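Local coordinates for protein thiol-disulfide isomerase and thioredoxins (Corynebacterium glutamicum, PDB 3LOR) that probably acts as a thioredoxin-fold oxidoreductase or thiol-disulfide isomerase and has been seen to bind calcium, at residues A[34-39]-A[122-127]; A[9-14]-A[114-119]; A[56-61]-A[93-98]. One frame throughout, in Å; residues are numbered along the deposited sequence.

Interaction 1 (A[34-39]-A[122-127]); sequences VVEVFQ and PSIILA
At the heart of the central sheet of this thioredoxin fold, V34 to V37 on strand 32-38 pair antiparallel with S123 to L126 on strand 123-127. Four backbone hydrogen bonds form two reciprocal pairs. V35 N gives a nearly straight bond to I125 O (2.8 Å, 171° at the hydrogen), and I125 N returns one to V35 O. V37 and S123 exchange the other two, V37 N reaching S123 O at 2.9 Å. Between these rungs, V34 with L126 and E36 with I124 are non-hydrogen-bonded pairs, and the CA-H of I124 lies against V35 O at 3.4 Å.

One face carries V34, E36, I124 and L126. CG2 of V34 rests alongside CD2 of L126 at 3.7 Å, while its CG1, anti to the backbone N (chi1 178°), lies beside CG2 of I124; V34 and L126 continue onto L150 of helix 143-154. Branched and aliphatic residues suit this position between sheet and helix. The polar E36 is the exception: the bend at chi2 (74°) brings CD over toward I124, whose CG1 and CD1 each meet OE2 at 3.6 Å.

The segment 122-127 opens with P122, which follows a cis peptide bond. A cis-proline facing a CxxC at a helix start is a hallmark of the thioredoxin fold, and P122 indeed touches C45, consistent with a redox site at this end of the strands. Its CA-H approaches V37 O at 3.4 Å.

On the other face, V35 meets I125 CB to CB at 4.1 Å, and V37 sets its CB against that of S123. The hydroxyl of the small S123 bonds to G120 O, which satisfies a buried polar group beside valine.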
loop_
_atom_site.group_PDB
_atom_site.type_symbol
_atom_site.label_atom_id
_atom_site.label_comp_id
_atom_site.label_asym_id
_atom_site.label_seq_id
_atom_site.Cartn_x
_atom_site.Cartn_y
_atom_site.Cartn_z
ATOM N N VAL A 34 2.246 -22.902 -11.226
ATOM C CA VAL A 34 2.297 -21.503 -11.509
ATOM C C VAL A 34 3.628 -21.182 -12.115
ATOM O O VAL A 34 4.615 -21.357 -11.489
ATOM C CB VAL A 34 2.111 -20.672 -10.228
ATOM C CG1 VAL A 34 2.201 -19.232 -10.485
ATOM C CG2 VAL A 34 0.865 -21.003 -9.581
ATOM N N VAL A 35 3.657 -20.690 -13.326
ATOM C CA VAL A 35 4.901 -20.307 -13.907
ATOM C C VAL A 35 4.969 -18.815 -14.060
ATOM O O VAL A 35 4.169 -18.237 -14.727
ATOM C CB VAL A 35 5.131 -20.977 -15.277
ATOM C CG1 VAL A 35 6.442 -20.686 -15.786
ATOM C CG2 VAL A 35 4.905 -22.429 -15.218
ATOM N N GLU A 36 5.949 -18.216 -13.427
ATOM C CA GLU A 36 6.166 -16.804 -13.495
ATOM C C GLU A 36 7.244 -16.499 -14.514
ATOM O O GLU A 36 8.370 -16.759 -14.300
ATOM C CB GLU A 36 6.536 -16.270 -12.113
ATOM C CG GLU A 36 6.687 -14.794 -11.998
ATOM C CD GLU A 36 5.370 -14.017 -12.007
ATOM O OE1 GLU A 36 5.303 -12.984 -12.630
ATOM O OE2 GLU A 36 4.408 -14.430 -11.380
ATOM N N VAL A 37 6.851 -15.916 -15.617
ATOM C CA VAL A 37 7.744 -15.579 -16.694
ATOM C C VAL A 37 8.252 -14.158 -16.535
ATOM O O VAL A 37 7.499 -13.242 -16.525
ATOM C CB VAL A 37 7.032 -15.742 -18.043
ATOM C CG1 VAL A 37 7.956 -15.584 -19.155
ATOM C CG2 VAL A 37 6.394 -17.027 -18.148
ATOM N N PHE A 38 9.542 -13.996 -16.361
ATOM C CA PHE A 38 10.073 -12.718 -15.981
ATOM C C PHE A 38 11.377 -12.323 -16.626
ATOM O O PHE A 38 12.077 -13.134 -17.142
ATOM C CB PHE A 38 10.208 -12.626 -14.474
ATOM C CG PHE A 38 11.325 -13.414 -13.928
ATOM C CD1 PHE A 38 12.444 -12.796 -13.483
ATOM C CD2 PHE A 38 11.262 -14.777 -13.874
ATOM C CE1 PHE A 38 13.444 -13.513 -12.996
ATOM C CE2 PHE A 38 12.267 -15.487 -13.386
ATOM C CZ PHE A 38 13.360 -14.875 -12.950
ATOM N N GLN A 39 11.680 -11.048 -16.553
ATOM C CA GLN A 39 13.004 -10.541 -16.826
ATOM C C GLN A 39 13.495 -9.902 -15.543
ATOM O O GLN A 39 12.748 -9.265 -14.864
ATOM C CB GLN A 39 13.016 -9.543 -17.987
ATOM C CG GLN A 39 13.212 -10.153 -19.330
ATOM C CD GLN A 39 13.278 -9.179 -20.470
ATOM O OE1 GLN A 39 13.755 -9.516 -21.509
ATOM N NE2 GLN A 39 12.808 -7.986 -20.277
ATOM N N PRO A 122 5.930 -9.017 -17.236
ATOM C CA PRO A 122 5.692 -10.344 -16.698
ATOM C C PRO A 122 4.524 -11.070 -17.302
ATOM O O PRO A 122 3.603 -10.488 -17.758
ATOM C CB PRO A 122 5.411 -10.060 -15.248
ATOM C CG PRO A 122 4.909 -8.723 -15.223
ATOM C CD PRO A 122 5.634 -7.986 -16.247
ATOM N N SER A 123 4.597 -12.375 -17.284
ATOM C CA SER A 123 3.490 -13.210 -17.617
ATOM C C SER A 123 3.329 -14.327 -16.621
ATOM O O SER A 123 4.255 -14.748 -16.022
ATOM C CB SER A 123 3.639 -13.781 -18.999
ATOM O OG SER A 123 3.294 -12.852 -19.946
ATOM N N ILE A 124 2.115 -14.798 -16.474
ATOM C CA ILE A 124 1.846 -15.983 -15.717
ATOM C C ILE A 124 1.237 -17.065 -16.562
ATOM O O ILE A 124 0.443 -16.807 -17.393
ATOM C CB ILE A 124 0.984 -15.696 -14.521
ATOM C CG1 ILE A 124 1.610 -14.621 -13.695
ATOM C CG2 ILE A 124 0.947 -16.819 -13.617
ATOM C CD1 ILE A 124 0.959 -14.467 -12.428
ATOM N N ILE A 125 1.677 -18.272 -16.352
ATOM C CA ILE A 125 1.056 -19.399 -16.919
ATOM C C ILE A 125 0.597 -20.266 -15.767
ATOM O O ILE A 125 1.379 -20.621 -14.919
ATOM C CB ILE A 125 2.041 -20.176 -17.809
ATOM C CG1 ILE A 125 2.591 -19.315 -18.924
ATOM C CG2 ILE A 125 1.425 -21.379 -18.369
ATOM C CD1 ILE A 125 3.665 -19.934 -19.644
ATOM N N LEU A 126 -0.677 -20.608 -15.764
ATOM C CA LEU A 126 -1.213 -21.590 -14.847
ATOM C C LEU A 126 -1.573 -22.871 -15.528
ATOM O O LEU A 126 -2.200 -22.866 -16.518
ATOM C CB LEU A 126 -2.413 -21.071 -14.105
ATOM C CG LEU A 126 -2.298 -19.742 -13.412
ATOM C CD1 LEU A 126 -3.595 -19.256 -13.000
ATOM C CD2 LEU A 126 -1.353 -19.754 -12.305
ATOM N N ALA A 127 -1.115 -23.961 -14.978
ATOM C CA ALA A 127 -1.500 -25.273 -15.414
ATOM C C ALA A 127 -2.186 -26.028 -14.302
ATOM O O ALA A 127 -1.936 -25.808 -13.160
ATOM C CB ALA A 127 -0.343 -26.025 -15.912
#

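Interaction 2 (A[9-14]-A[114-119]); sequences LLELDV and KKYRLE
K115, the last residue of helix 111-115 in this thioredoxin-type fold, and Y116 just after it reach across to the extended segment 9-14, which leads into strand 14-17, outermost in this chain's sheet. The helix ends in a Schellman motif, with R117 at positive phi and its N bonded to K114 O. The two long side chains leave neighbouring positions in the sequence and bridge backbones whose CA atoms stay more than 9 Å apart.

Neutral hydrogen bonding falls to Y116. Its OH accepts the backbone N-H of E11 at 2.9 Å, with 161° at the hydrogen. A tyrosine suits the place because its rigid ring spans the gap and still delivers a polar atom to an extended backbone. The ring also touches I133 of strand 133-138.

Charge is carried by K115. CG stands anti to the backbone N (chi1 -173°), and the chain bends at chi3, turning CE toward D13. NZ beyond it donates to E11 O at 2.8 Å and forms a salt bridge with D13 OD1 at 3.1 Å, lysine and aspartate meeting tip to tip. The ammonium approaches OD1 from above, 40° out of the carboxylate plane. The other carboxylate oxygen, D13 OD2, is bonded to S111 OG, so each carboxylate oxygen has a partner. E11, L12 and D13 are calcium-binding residues seen for this protein, although no calcium is bound to this chain.

Apolar contact between the two neighbours K115 and Y116 completes the arrangement: CD of K115 lies 3.6 Å above one face of the Y116 ring, offset toward its rim.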
loop_
_atom_site.group_PDB
_atom_site.type_symbol
_atom_site.label_atom_id
_atom_site.label_comp_id
_atom_site.label_asym_id
_atom_site.label_seq_id
_atom_site.Cartn_x
_atom_site.Cartn_y
_atom_site.Cartn_z
ATOM N N LEU A 9 -0.622 -29.204 -23.246
ATOM C CA LEU A 9 0.137 -29.480 -22.047
ATOM C C LEU A 9 1.216 -28.472 -21.821
ATOM O O LEU A 9 1.760 -27.955 -22.735
ATOM C CB LEU A 9 0.755 -30.852 -22.110
ATOM C CG LEU A 9 -0.144 -32.059 -22.227
ATOM C CD1 LEU A 9 0.610 -33.183 -22.752
ATOM C CD2 LEU A 9 -0.687 -32.427 -20.934
ATOM N N LEU A 10 1.551 -28.226 -20.586
ATOM C CA LEU A 10 2.658 -27.376 -20.308
ATOM C C LEU A 10 3.966 -28.091 -20.624
ATOM O O LEU A 10 4.220 -29.147 -20.134
ATOM C CB LEU A 10 2.599 -26.983 -18.860
ATOM C CG LEU A 10 3.735 -26.199 -18.280
ATOM C CD1 LEU A 10 3.718 -24.853 -18.809
ATOM C CD2 LEU A 10 3.634 -26.164 -16.837
ATOM N N GLU A 11 4.760 -27.479 -21.482
ATOM C CA GLU A 11 6.077 -27.945 -21.836
ATOM C C GLU A 11 7.095 -26.824 -21.856
ATOM O O GLU A 11 7.239 -26.122 -22.827
ATOM C CB GLU A 11 6.076 -28.631 -23.189
ATOM C CG GLU A 11 4.932 -29.523 -23.488
ATOM C CD GLU A 11 5.154 -30.916 -23.006
ATOM O OE1 GLU A 11 4.403 -31.805 -23.364
ATOM O OE2 GLU A 11 6.090 -31.101 -22.261
ATOM N N LEU A 12 7.816 -26.674 -20.775
ATOM C CA LEU A 12 8.850 -25.694 -20.723
ATOM C C LEU A 12 10.000 -26.133 -21.588
ATOM O O LEU A 12 10.346 -27.265 -21.549
ATOM C CB LEU A 12 9.304 -25.550 -19.294
ATOM C CG LEU A 12 8.261 -25.054 -18.316
ATOM C CD1 LEU A 12 8.800 -24.812 -16.998
ATOM C CD2 LEU A 12 7.633 -23.843 -18.835
ATOM N N ASP A 13 10.581 -25.244 -22.379
ATOM C CA ASP A 13 11.828 -25.550 -23.045
ATOM C C ASP A 13 12.901 -24.840 -22.265
ATOM O O ASP A 13 12.961 -23.656 -22.267
ATOM C CB ASP A 13 11.864 -25.082 -24.498
ATOM C CG ASP A 13 10.767 -25.650 -25.367
ATOM O OD1 ASP A 13 10.395 -26.803 -25.290
ATOM O OD2 ASP A 13 10.280 -24.895 -26.182
ATOM N N VAL A 14 13.745 -25.587 -21.587
ATOM C CA VAL A 14 14.691 -25.005 -20.657
ATOM C C VAL A 14 16.159 -25.173 -21.001
ATOM O O VAL A 14 16.617 -26.262 -21.154
ATOM C CB VAL A 14 14.479 -25.662 -19.316
ATOM C CG1 VAL A 14 15.441 -25.225 -18.318
ATOM C CG2 VAL A 14 13.098 -25.511 -18.891
ATOM N N LYS A 114 8.170 -17.875 -27.325
ATOM C CA LYS A 114 7.679 -17.995 -28.683
ATOM C C LYS A 114 6.561 -18.998 -28.810
ATOM O O LYS A 114 5.548 -18.743 -29.370
ATOM C CB LYS A 114 8.801 -18.492 -29.563
ATOM C CG LYS A 114 8.906 -17.875 -30.914
ATOM C CD LYS A 114 7.620 -17.733 -31.632
ATOM C CE LYS A 114 7.825 -17.674 -33.104
ATOM N NZ LYS A 114 7.129 -16.544 -33.653
ATOM N N LYS A 115 6.767 -20.143 -28.220
ATOM C CA LYS A 115 5.864 -21.245 -28.318
ATOM C C LYS A 115 4.488 -20.870 -27.787
ATOM O O LYS A 115 3.503 -21.203 -28.367
ATOM C CB LYS A 115 6.456 -22.374 -27.498
ATOM C CG LYS A 115 5.789 -23.658 -27.561
ATOM C CD LYS A 115 6.112 -24.515 -26.329
ATOM C CE LYS A 115 7.232 -25.415 -26.568
ATOM N NZ LYS A 115 7.311 -26.526 -25.643
ATOM N N TYR A 116 4.422 -20.158 -26.684
ATOM C CA TYR A 116 3.153 -19.816 -26.119
ATOM C C TYR A 116 2.730 -18.429 -26.495
ATOM O O TYR A 116 1.740 -17.924 -26.032
ATOM C CB TYR A 116 3.142 -20.039 -24.621
ATOM C CG TYR A 116 3.362 -21.471 -24.252
ATOM C CD1 TYR A 116 2.624 -22.471 -24.816
ATOM C CD2 TYR A 116 4.333 -21.821 -23.373
ATOM C CE1 TYR A 116 2.836 -23.734 -24.486
ATOM C CE2 TYR A 116 4.544 -23.068 -23.050
ATOM C CZ TYR A 116 3.813 -24.024 -23.599
ATOM O OH TYR A 116 4.045 -25.276 -23.258
ATOM N N ARG A 117 3.534 -17.826 -27.329
ATOM C CA ARG A 117 3.289 -16.495 -27.797
ATOM C C ARG A 117 2.996 -15.445 -26.733
ATOM O O ARG A 117 2.071 -14.713 -26.834
ATOM C CB ARG A 117 2.383 -16.437 -29.028
ATOM C CG ARG A 117 0.952 -16.656 -28.824
ATOM C CD ARG A 117 0.240 -16.949 -30.140
ATOM N NE ARG A 117 0.598 -18.247 -30.683
ATOM C CZ ARG A 117 0.472 -18.603 -31.954
ATOM N NH1 ARG A 117 0.845 -19.799 -32.332
ATOM N NH2 ARG A 117 -0.018 -17.765 -32.847
ATOM N N LEU A 118 3.845 -15.391 -25.726
ATOM C CA LEU A 118 3.737 -14.392 -24.714
ATOM C C LEU A 118 3.975 -13.012 -25.254
ATOM O O LEU A 118 4.797 -12.801 -26.076
ATOM C CB LEU A 118 4.660 -14.688 -23.541
ATOM C CG LEU A 118 4.691 -16.109 -23.049
ATOM C CD1 LEU A 118 5.692 -16.276 -21.998
ATOM C CD2 LEU A 118 3.352 -16.581 -22.579
ATOM N N GLU A 119 3.190 -12.088 -24.772
ATOM C CA GLU A 119 3.291 -10.702 -25.089
ATOM C C GLU A 119 4.522 -10.028 -24.541
ATOM O O GLU A 119 4.905 -9.025 -25.012
ATOM C CB GLU A 119 2.051 -9.979 -24.620
ATOM C CG GLU A 119 0.806 -10.586 -25.106
ATOM C CD GLU A 119 -0.432 -9.866 -24.655
ATOM O OE1 GLU A 119 -0.490 -8.636 -24.783
ATOM O OE2 GLU A 119 -1.364 -10.532 -24.191
#

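Interaction 3 (A[56-61]-A[93-98]); sequences IHRMID and GIKFPV
H57 and F96 form the close-packed part of this contact between the last turn of helix 43-59 and the loop 93-98. CG of H57 is anti to the backbone N (chi1 175°), and CB of F96 lies over one face of the imidazole, 4.1 Å from the ring centroid and 17° off the normal, a CH-pi contact. A flat histidine suits this boundary, since F96 CB can rest on its face while NE2 meets K95 CB. The F96 ring packs on V67 and A53, with CG2 of I94 over its centre.

Helix 82-91 and strand 98-101 appear to be an insertion into the thioredoxin core, as in TlpA-like proteins; with strand 65-71 they form a beta-alpha-beta crossover. Their connecting loop is laid against the helix at whose start a CxxC, probably the redox motif, lies.

The outer side is looser. R58, extended from CG to NE, brings NH2 to G93 O in a weak hydrogen bond, 3.3 Å long with only 131° at the hydrogen. G93 adopts positive phi in the Schellman motif closing helix 82-91, a conformation glycine reaches easily. K95 CD lies at the guanidinium edge. I56, M59 and I60 of this helix end instead meet a neighbouring subunit.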
loop_
_atom_site.group_PDB
_atom_site.type_symbol
_atom_site.label_atom_id
_atom_site.label_comp_id
_atom_site.label_asym_id
_atom_site.label_seq_id
_atom_site.Cartn_x
_atom_site.Cartn_y
_atom_site.Cartn_z
ATOM N N ILE A 56 3.204 -16.641 -3.142
ATOM C CA ILE A 56 2.549 -17.879 -3.371
ATOM C C ILE A 56 3.385 -19.014 -2.809
ATOM O O ILE A 56 2.896 -19.851 -2.144
ATOM C CB ILE A 56 2.363 -18.135 -4.852
ATOM C CG1 ILE A 56 1.380 -17.165 -5.466
ATOM C CG2 ILE A 56 1.869 -19.486 -5.079
ATOM C CD1 ILE A 56 1.403 -17.173 -6.930
ATOM N N HIS A 57 4.664 -18.980 -3.076
ATOM C CA HIS A 57 5.564 -20.001 -2.647
ATOM C C HIS A 57 5.615 -20.140 -1.124
ATOM O O HIS A 57 5.638 -21.208 -0.624
ATOM C CB HIS A 57 6.930 -19.685 -3.189
ATOM C CG HIS A 57 8.000 -20.601 -2.726
ATOM N ND1 HIS A 57 8.081 -21.909 -3.113
ATOM C CD2 HIS A 57 9.058 -20.389 -1.921
ATOM C CE1 HIS A 57 9.139 -22.461 -2.575
ATOM N NE2 HIS A 57 9.751 -21.559 -1.848
ATOM N N ARG A 58 5.663 -19.035 -0.421
ATOM C CA ARG A 58 5.606 -19.017 1.018
ATOM C C ARG A 58 4.286 -19.416 1.616
ATOM O O ARG A 58 4.245 -20.093 2.579
ATOM C CB ARG A 58 6.058 -17.659 1.537
ATOM C CG ARG A 58 7.482 -17.337 1.142
ATOM C CD ARG A 58 7.980 -16.051 1.728
ATOM N NE ARG A 58 9.147 -15.473 1.069
ATOM C CZ ARG A 58 10.288 -16.102 0.811
ATOM N NH1 ARG A 58 10.446 -17.363 1.116
ATOM N NH2 ARG A 58 11.275 -15.475 0.220
HETATM N N MSE A 59 3.207 -18.929 1.063
HETATM C CA MSE A 59 1.861 -19.306 1.447
HETATM C C MSE A 59 1.273 -20.669 1.131
HETATM O O MSE A 59 0.443 -21.119 1.842
HETATM C CB MSE A 59 0.877 -18.211 1.128
HETATM C CG MSE A 59 1.302 -16.933 1.744
HETATM SE SE MSE A 59 -0.015 -15.694 1.778
HETATM C CE MSE A 59 -0.732 -16.180 3.435
ATOM N N ILE A 60 1.607 -21.262 0.014
ATOM C CA ILE A 60 0.983 -22.492 -0.353
ATOM C C ILE A 60 2.006 -23.566 -0.441
ATOM O O ILE A 60 3.038 -23.387 -1.001
ATOM C CB ILE A 60 0.249 -22.385 -1.657
ATOM C CG1 ILE A 60 -0.751 -21.262 -1.608
ATOM C CG2 ILE A 60 -0.474 -23.644 -1.961
ATOM C CD1 ILE A 60 -1.460 -21.154 -2.803
ATOM N N ASP A 61 1.689 -24.691 0.135
ATOM C CA ASP A 61 2.575 -25.803 0.154
ATOM C C ASP A 61 2.804 -26.425 -1.215
ATOM O O ASP A 61 1.934 -26.466 -2.017
ATOM C CB ASP A 61 2.035 -26.854 1.102
ATOM C CG ASP A 61 3.085 -27.799 1.540
ATOM O OD1 ASP A 61 3.985 -27.371 2.238
ATOM O OD2 ASP A 61 3.030 -28.939 1.132
ATOM N N GLY A 93 16.139 -12.958 -2.600
ATOM C CA GLY A 93 15.704 -14.102 -1.846
ATOM C C GLY A 93 14.722 -15.045 -2.476
ATOM O O GLY A 93 13.916 -15.601 -1.813
ATOM N N ILE A 94 14.833 -15.269 -3.764
ATOM C CA ILE A 94 13.900 -16.156 -4.427
ATOM C C ILE A 94 14.253 -17.590 -4.102
ATOM O O ILE A 94 15.327 -18.023 -4.304
ATOM C CB ILE A 94 13.898 -15.937 -5.940
ATOM C CG1 ILE A 94 13.293 -14.593 -6.295
ATOM C CG2 ILE A 94 13.178 -17.035 -6.649
ATOM C CD1 ILE A 94 13.806 -14.045 -7.493
ATOM N N LYS A 95 13.329 -18.312 -3.532
ATOM C CA LYS A 95 13.610 -19.664 -3.156
ATOM C C LYS A 95 12.947 -20.741 -4.002
ATOM O O LYS A 95 13.196 -21.880 -3.815
ATOM C CB LYS A 95 13.294 -19.845 -1.688
ATOM C CG LYS A 95 14.354 -19.321 -0.823
ATOM C CD LYS A 95 13.866 -19.219 0.558
ATOM C CE LYS A 95 14.998 -19.025 1.542
ATOM N NZ LYS A 95 14.833 -19.755 2.846
ATOM N N PHE A 96 12.075 -20.362 -4.905
ATOM C CA PHE A 96 11.461 -21.290 -5.814
ATOM C C PHE A 96 12.357 -21.624 -6.979
ATOM O O PHE A 96 13.232 -20.914 -7.298
ATOM C CB PHE A 96 10.082 -20.793 -6.253
ATOM C CG PHE A 96 10.072 -19.460 -6.905
ATOM C CD1 PHE A 96 9.660 -18.365 -6.232
ATOM C CD2 PHE A 96 10.427 -19.309 -8.202
ATOM C CE1 PHE A 96 9.612 -17.185 -6.838
ATOM C CE2 PHE A 96 10.384 -18.113 -8.782
ATOM C CZ PHE A 96 9.977 -17.065 -8.106
ATOM N N PRO A 97 12.118 -22.715 -7.637
ATOM C CA PRO A 97 12.983 -23.085 -8.743
ATOM C C PRO A 97 12.874 -22.145 -9.955
ATOM O O PRO A 97 11.826 -21.735 -10.351
ATOM C CB PRO A 97 12.534 -24.485 -9.073
ATOM C CG PRO A 97 11.633 -24.851 -8.077
ATOM C CD PRO A 97 11.129 -23.738 -7.364
ATOM N N VAL A 98 14.013 -21.787 -10.486
ATOM C CA VAL A 98 14.096 -20.870 -11.572
ATOM C C VAL A 98 14.753 -21.523 -12.754
ATOM O O VAL A 98 15.794 -22.075 -12.644
ATOM C CB VAL A 98 14.893 -19.678 -11.193
ATOM C CG1 VAL A 98 14.965 -18.761 -12.276
ATOM C CG2 VAL A 98 14.372 -19.064 -9.987
#

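How the interactions relate
Interaction 1 sits near the middle of the chain, and the other two flank it on opposite sides of the chain's centre, their own centres about 21 Å apart. Interaction 2 packs directly on the sheet: CG1 of V37 meets CD1 of L118 at 3.7 Å, and CD1 of I125 meets CD2 of Y116 at 4.2 Å. Interaction 3 touches the strands at V34 CG1 to I56 CD1 (4.2 Å) and F38 CZ to V98 CG1 (4.3 Å). Calcium-binding E11, L12 and D13 belong to interaction 2, the L12 side chain about 5 Å from that of V35, whereas the probable redox pattern C42 and C45 borders P122 of interaction 1. Interaction 3 is nested in sequence within both others.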